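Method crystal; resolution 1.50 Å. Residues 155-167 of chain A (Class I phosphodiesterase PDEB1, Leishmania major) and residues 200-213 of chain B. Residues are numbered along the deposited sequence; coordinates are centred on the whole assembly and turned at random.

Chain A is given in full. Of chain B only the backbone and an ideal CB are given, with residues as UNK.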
# COMPACT_ATOMS: atom_id res chain seq x y z
N THR A 155 7.79 -8.30 -15.52
CA THR A 155 8.78 -9.07 -14.78
C THR A 155 8.25 -9.92 -13.62
O THR A 155 9.03 -10.45 -12.83
CB THR A 155 9.87 -8.13 -14.21
OG1 THR A 155 9.26 -7.19 -13.32
CG2 THR A 155 10.56 -7.38 -15.34
N ASP A 156 6.93 -10.04 -13.53
CA ASP A 156 6.33 -10.83 -12.46
C ASP A 156 6.79 -10.36 -11.08
O ASP A 156 6.97 -11.16 -10.16
CB ASP A 156 6.66 -12.31 -12.63
CG ASP A 156 5.93 -12.95 -13.80
OD1 ASP A 156 6.11 -12.49 -14.94
OD2 ASP A 156 5.16 -13.91 -13.57
N SER A 157 7.01 -9.05 -10.94
CA SER A 157 7.43 -8.49 -9.67
C SER A 157 6.29 -8.65 -8.67
O SER A 157 5.12 -8.66 -9.06
CB SER A 157 7.76 -7.00 -9.83
OG SER A 157 6.62 -6.28 -10.26
N PRO A 158 6.61 -8.79 -7.37
CA PRO A 158 5.55 -8.95 -6.37
C PRO A 158 4.50 -7.85 -6.43
O PRO A 158 3.30 -8.11 -6.31
CB PRO A 158 6.33 -8.95 -5.05
CG PRO A 158 7.63 -9.59 -5.45
CD PRO A 158 7.94 -8.90 -6.76
N LEU A 159 4.95 -6.61 -6.60
CA LEU A 159 4.03 -5.48 -6.69
C LEU A 159 3.10 -5.66 -7.89
O LEU A 159 1.94 -5.27 -7.84
CB LEU A 159 4.80 -4.17 -6.83
CG LEU A 159 5.51 -3.65 -5.59
CD1 LEU A 159 6.31 -2.40 -5.94
CD2 LEU A 159 4.49 -3.33 -4.50
N GLY A 160 3.64 -6.24 -8.96
CA GLY A 160 2.84 -6.47 -10.14
C GLY A 160 1.80 -7.55 -9.90
O GLY A 160 0.66 -7.44 -10.35
N ILE A 161 2.20 -8.59 -9.18
CA ILE A 161 1.30 -9.70 -8.87
C ILE A 161 0.16 -9.23 -7.97
O ILE A 161 -1.00 -9.63 -8.16
CB ILE A 161 2.09 -10.85 -8.18
CG1 ILE A 161 3.15 -11.39 -9.14
CG2 ILE A 161 1.13 -11.95 -7.74
CD1 ILE A 161 4.03 -12.48 -8.56
N LEU A 162 0.47 -8.38 -7.00
CA LEU A 162 -0.55 -7.85 -6.10
C LEU A 162 -1.55 -7.03 -6.90
O LEU A 162 -2.75 -7.07 -6.63
CB LEU A 162 0.09 -6.99 -5.01
CG LEU A 162 -0.84 -6.28 -4.02
CD1 LEU A 162 -1.77 -7.29 -3.34
CD2 LEU A 162 -0.01 -5.55 -2.98
N SER A 163 -1.06 -6.29 -7.89
CA SER A 163 -1.92 -5.46 -8.73
C SER A 163 -2.90 -6.32 -9.51
O SER A 163 -4.08 -6.00 -9.63
CB SER A 163 -1.07 -4.64 -9.69
OG SER A 163 -0.13 -3.85 -8.98
N SER A 164 -2.39 -7.42 -10.05
CA SER A 164 -3.21 -8.35 -10.82
C SER A 164 -4.30 -8.95 -9.94
O SER A 164 -5.44 -9.10 -10.37
CB SER A 164 -2.32 -9.46 -11.38
OG SER A 164 -3.10 -10.48 -11.99
N ALA A 165 -3.93 -9.28 -8.71
CA ALA A 165 -4.87 -9.89 -7.77
C ALA A 165 -5.83 -8.89 -7.14
O ALA A 165 -6.99 -9.22 -6.88
CB ALA A 165 -4.09 -10.62 -6.68
N SER A 166 -5.36 -7.67 -6.89
CA SER A 166 -6.20 -6.65 -6.26
C SER A 166 -7.18 -6.00 -7.23
O SER A 166 -8.24 -5.53 -6.82
CB SER A 166 -5.32 -5.57 -5.61
OG SER A 166 -4.59 -4.86 -6.59
N GLY A 167 -6.81 -5.96 -8.50
CA GLY A 167 -7.70 -5.37 -9.50
C GLY A 167 -7.34 -3.97 -9.96
O GLY A 167 -7.98 -3.42 -10.86
N UNK B 200 9.08 -18.61 -7.24
CA UNK B 200 8.94 -17.39 -6.45
C UNK B 200 7.67 -16.65 -6.88
O UNK B 200 6.88 -16.23 -6.04
CB UNK B 200 10.17 -16.49 -6.61
N UNK B 201 7.48 -16.50 -8.19
CA UNK B 201 6.29 -15.81 -8.69
C UNK B 201 5.04 -16.58 -8.26
O UNK B 201 4.04 -15.99 -7.85
CB UNK B 201 6.34 -15.67 -10.21
N UNK B 202 5.10 -17.91 -8.36
CA UNK B 202 3.98 -18.76 -7.98
C UNK B 202 3.66 -18.61 -6.49
O UNK B 202 2.50 -18.50 -6.10
CB UNK B 202 4.29 -20.22 -8.31
N UNK B 203 4.71 -18.59 -5.68
CA UNK B 203 4.56 -18.46 -4.23
C UNK B 203 3.92 -17.13 -3.84
O UNK B 203 3.04 -17.09 -2.98
CB UNK B 203 5.92 -18.60 -3.55
N UNK B 204 4.37 -16.05 -4.48
CA UNK B 204 3.81 -14.74 -4.17
C UNK B 204 2.32 -14.67 -4.49
O UNK B 204 1.54 -14.14 -3.70
CB UNK B 204 4.56 -13.65 -4.94
N UNK B 205 1.92 -15.22 -5.63
CA UNK B 205 0.51 -15.17 -5.99
C UNK B 205 -0.32 -15.99 -5.01
O UNK B 205 -1.43 -15.59 -4.65
CB UNK B 205 0.30 -15.68 -7.42
N UNK B 206 0.20 -17.13 -4.57
CA UNK B 206 -0.53 -17.96 -3.62
C UNK B 206 -0.66 -17.23 -2.28
O UNK B 206 -1.72 -17.23 -1.66
CB UNK B 206 0.17 -19.31 -3.43
N UNK B 207 0.44 -16.61 -1.83
CA UNK B 207 0.43 -15.88 -0.57
C UNK B 207 -0.60 -14.75 -0.63
O UNK B 207 -1.44 -14.60 0.26
CB UNK B 207 1.82 -15.33 -0.26
N UNK B 208 -0.54 -13.97 -1.70
CA UNK B 208 -1.46 -12.86 -1.88
C UNK B 208 -2.91 -13.34 -1.97
O UNK B 208 -3.79 -12.76 -1.33
CB UNK B 208 -1.09 -12.07 -3.14
N UNK B 209 -3.16 -14.40 -2.74
CA UNK B 209 -4.52 -14.92 -2.87
C UNK B 209 -5.06 -15.29 -1.50
O UNK B 209 -6.22 -15.01 -1.18
CB UNK B 209 -4.56 -16.13 -3.81
N UNK B 210 -4.23 -15.94 -0.69
CA UNK B 210 -4.65 -16.36 0.64
C UNK B 210 -4.93 -15.20 1.59
O UNK B 210 -5.93 -15.24 2.32
CB UNK B 210 -3.58 -17.26 1.25
N UNK B 211 -4.09 -14.18 1.58
CA UNK B 211 -4.32 -13.03 2.45
C UNK B 211 -5.61 -12.32 2.02
O UNK B 211 -6.45 -11.99 2.86
CB UNK B 211 -3.13 -12.07 2.41
N UNK B 212 -5.77 -12.10 0.72
CA UNK B 212 -6.98 -11.43 0.25
C UNK B 212 -8.24 -12.21 0.59
O UNK B 212 -9.30 -11.62 0.79
CB UNK B 212 -6.90 -11.21 -1.26
N UNK B 213 -8.13 -13.54 0.66
CA UNK B 213 -9.27 -14.39 0.97
C UNK B 213 -9.75 -14.27 2.41
O UNK B 213 -10.85 -14.73 2.74
CB UNK B 213 -8.91 -15.85 0.68

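Chain A brings a short helix, 158 to 166, against the chain B helix at 42°, with axes 9.6 Å apart at closest approach. A:Pro158, A:Ile161 and A:Ala165 point at chain B, so the surface on offer is mostly apolar. Positions 200 to 211 have helical backbone angles, so the choice at each turns on direction and distance.

Position 200 points sideways and its CB finds nothing of chain A nearby; many residues would serve, and B:Val200 makes no contact.

Position 201 points toward chain A. Its CB lies 4.0 Å from A:Asp156 OD2 and 4.3 Å from A:Ile161 CD1, so a small side chain fits without rearrangement, although the carboxylate could also greet a polar or basic group. The residue is B:Ala201, whose methyl rests against A:Asp156 OD2 and A:Ile161 CD1 while its backbone O lies 3.6 Å from A:Ile161 CD1.

Position 202 points away and 203 sideways, and chain A constrains neither; they are B:Tyr202 and B:Ala203.

Position 204 points toward chain A, its CB 3.8 Å from A:Ile161 CD1 and 5.0 Å from A:Pro158 CA. A proline ring invites a flat partner, so an aromatic is attractive, though a long aliphatic could also cover it. B:Tyr204 takes the aromatic option: A:Pro158 CG sits over one face of its ring, 3.6 Å from the ring centroid and 12° off the normal, a CH-pi contact.

Position 205 starts sideways, with its CB 3.8 Å from A:Ile161 CG2. Leucine or methionine would cover that methyl, while lysine, arginine or glutamine could do so and also bring a polar end toward A:Ser164 OG. B:Arg205 packs its CD 3.7 Å from A:Ile161 CG2, lays a guanidinium face over A:Ala165 CB, and brings NH1 to 3.5 Å from A:Ser164 OG.

Position 206 points away and 207 is out of reach, so chain A sets no preference; they are B:Ala206 and B:Leu207.

Position 208 points into a cluster of A:Leu162 CD1, A:Ala165 CB and A:Ile161 CG2, each about 5 Å from its CB. That gap asks for a medium aliphatic: leucine, isoleucine, perhaps valine or methionine. B:Ile208 places CG2 3.8 Å from both A:Leu162 CD1 and A:Ala165 CB, and CD1 3.8 Å from A:Ile161 CG2. With 201, 204 and 205 it completes the hole that receives A:Ile161.

Position 209 points sideways, its CB beyond 5.5 Å of chain A, and would tolerate many polar residues. B:Asp209 works chiefly within its own helix: OD1 accepts from B:Arg205 NE at 2.8 Å, in a salt bridge made by the same guanidinium whose face lies over A:Ala165 CB. B:Asp209 OD1 itself lies 4.3 Å from A:Ala165 CB.

Positions 210 and 211 are out of reach, leaving the choice free of chain A, and hold B:Cys210 and B:Val211.

Position 212 points toward chain A from a distance, so only a side chain with reach, such as leucine or methionine, would touch it. B:Leu212 extends CD1 to 3.9 Å from A:Ala165 CB, joining 205, 208 and 209 around that small knob.

Position 213 is out of reach, so chain A sets no preference; it is B:Ala213.

Chain B, residues 200-213: VAYAYRALIDCVLA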
# COMPACT_ATOMS: atom_id res chain seq x y z
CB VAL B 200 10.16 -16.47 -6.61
CG1 VAL B 200 9.91 -15.13 -5.93
CG2 VAL B 200 11.40 -17.13 -6.01
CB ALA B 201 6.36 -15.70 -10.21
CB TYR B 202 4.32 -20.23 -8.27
CG TYR B 202 3.17 -21.19 -8.06
CD1 TYR B 202 2.23 -21.41 -9.07
CD2 TYR B 202 3.01 -21.86 -6.85
CE1 TYR B 202 1.16 -22.29 -8.88
CE2 TYR B 202 1.95 -22.74 -6.65
CZ TYR B 202 1.03 -22.95 -7.67
OH TYR B 202 -0.03 -23.82 -7.48
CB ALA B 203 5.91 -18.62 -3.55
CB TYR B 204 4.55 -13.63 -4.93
CG TYR B 204 5.73 -13.06 -4.18
CD1 TYR B 204 7.03 -13.41 -4.52
CD2 TYR B 204 5.54 -12.19 -3.11
CE1 TYR B 204 8.13 -12.89 -3.83
CE2 TYR B 204 6.62 -11.66 -2.40
CZ TYR B 204 7.91 -12.02 -2.77
OH TYR B 204 8.99 -11.49 -2.09
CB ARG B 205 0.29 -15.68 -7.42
CG ARG B 205 -1.17 -15.59 -7.88
CD ARG B 205 -1.76 -14.21 -7.61
NE ARG B 205 -3.17 -14.11 -7.96
CZ ARG B 205 -3.64 -13.73 -9.14
NH1 ARG B 205 -2.80 -13.41 -10.12
NH2 ARG B 205 -4.95 -13.68 -9.36
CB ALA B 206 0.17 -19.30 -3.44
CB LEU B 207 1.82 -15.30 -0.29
CG LEU B 207 2.01 -14.43 0.96
CD1 LEU B 207 3.47 -14.48 1.40
CD2 LEU B 207 1.60 -12.99 0.69
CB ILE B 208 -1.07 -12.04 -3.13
CG1 ILE B 208 0.28 -11.36 -2.89
CG2 ILE B 208 -2.16 -11.02 -3.47
CD1 ILE B 208 0.93 -10.75 -4.13
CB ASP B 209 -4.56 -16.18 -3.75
CG ASP B 209 -4.45 -15.88 -5.23
OD1 ASP B 209 -4.70 -14.73 -5.64
OD2 ASP B 209 -4.12 -16.82 -6.00
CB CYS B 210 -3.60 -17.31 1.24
SG CYS B 210 -3.66 -18.96 0.49
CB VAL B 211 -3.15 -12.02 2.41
CG1 VAL B 211 -3.45 -10.83 3.31
CG2 VAL B 211 -1.87 -12.70 2.88
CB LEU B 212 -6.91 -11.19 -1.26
CG LEU B 212 -5.79 -10.23 -1.70
CD1 LEU B 212 -5.83 -10.07 -3.21
CD2 LEU B 212 -5.97 -8.87 -1.02
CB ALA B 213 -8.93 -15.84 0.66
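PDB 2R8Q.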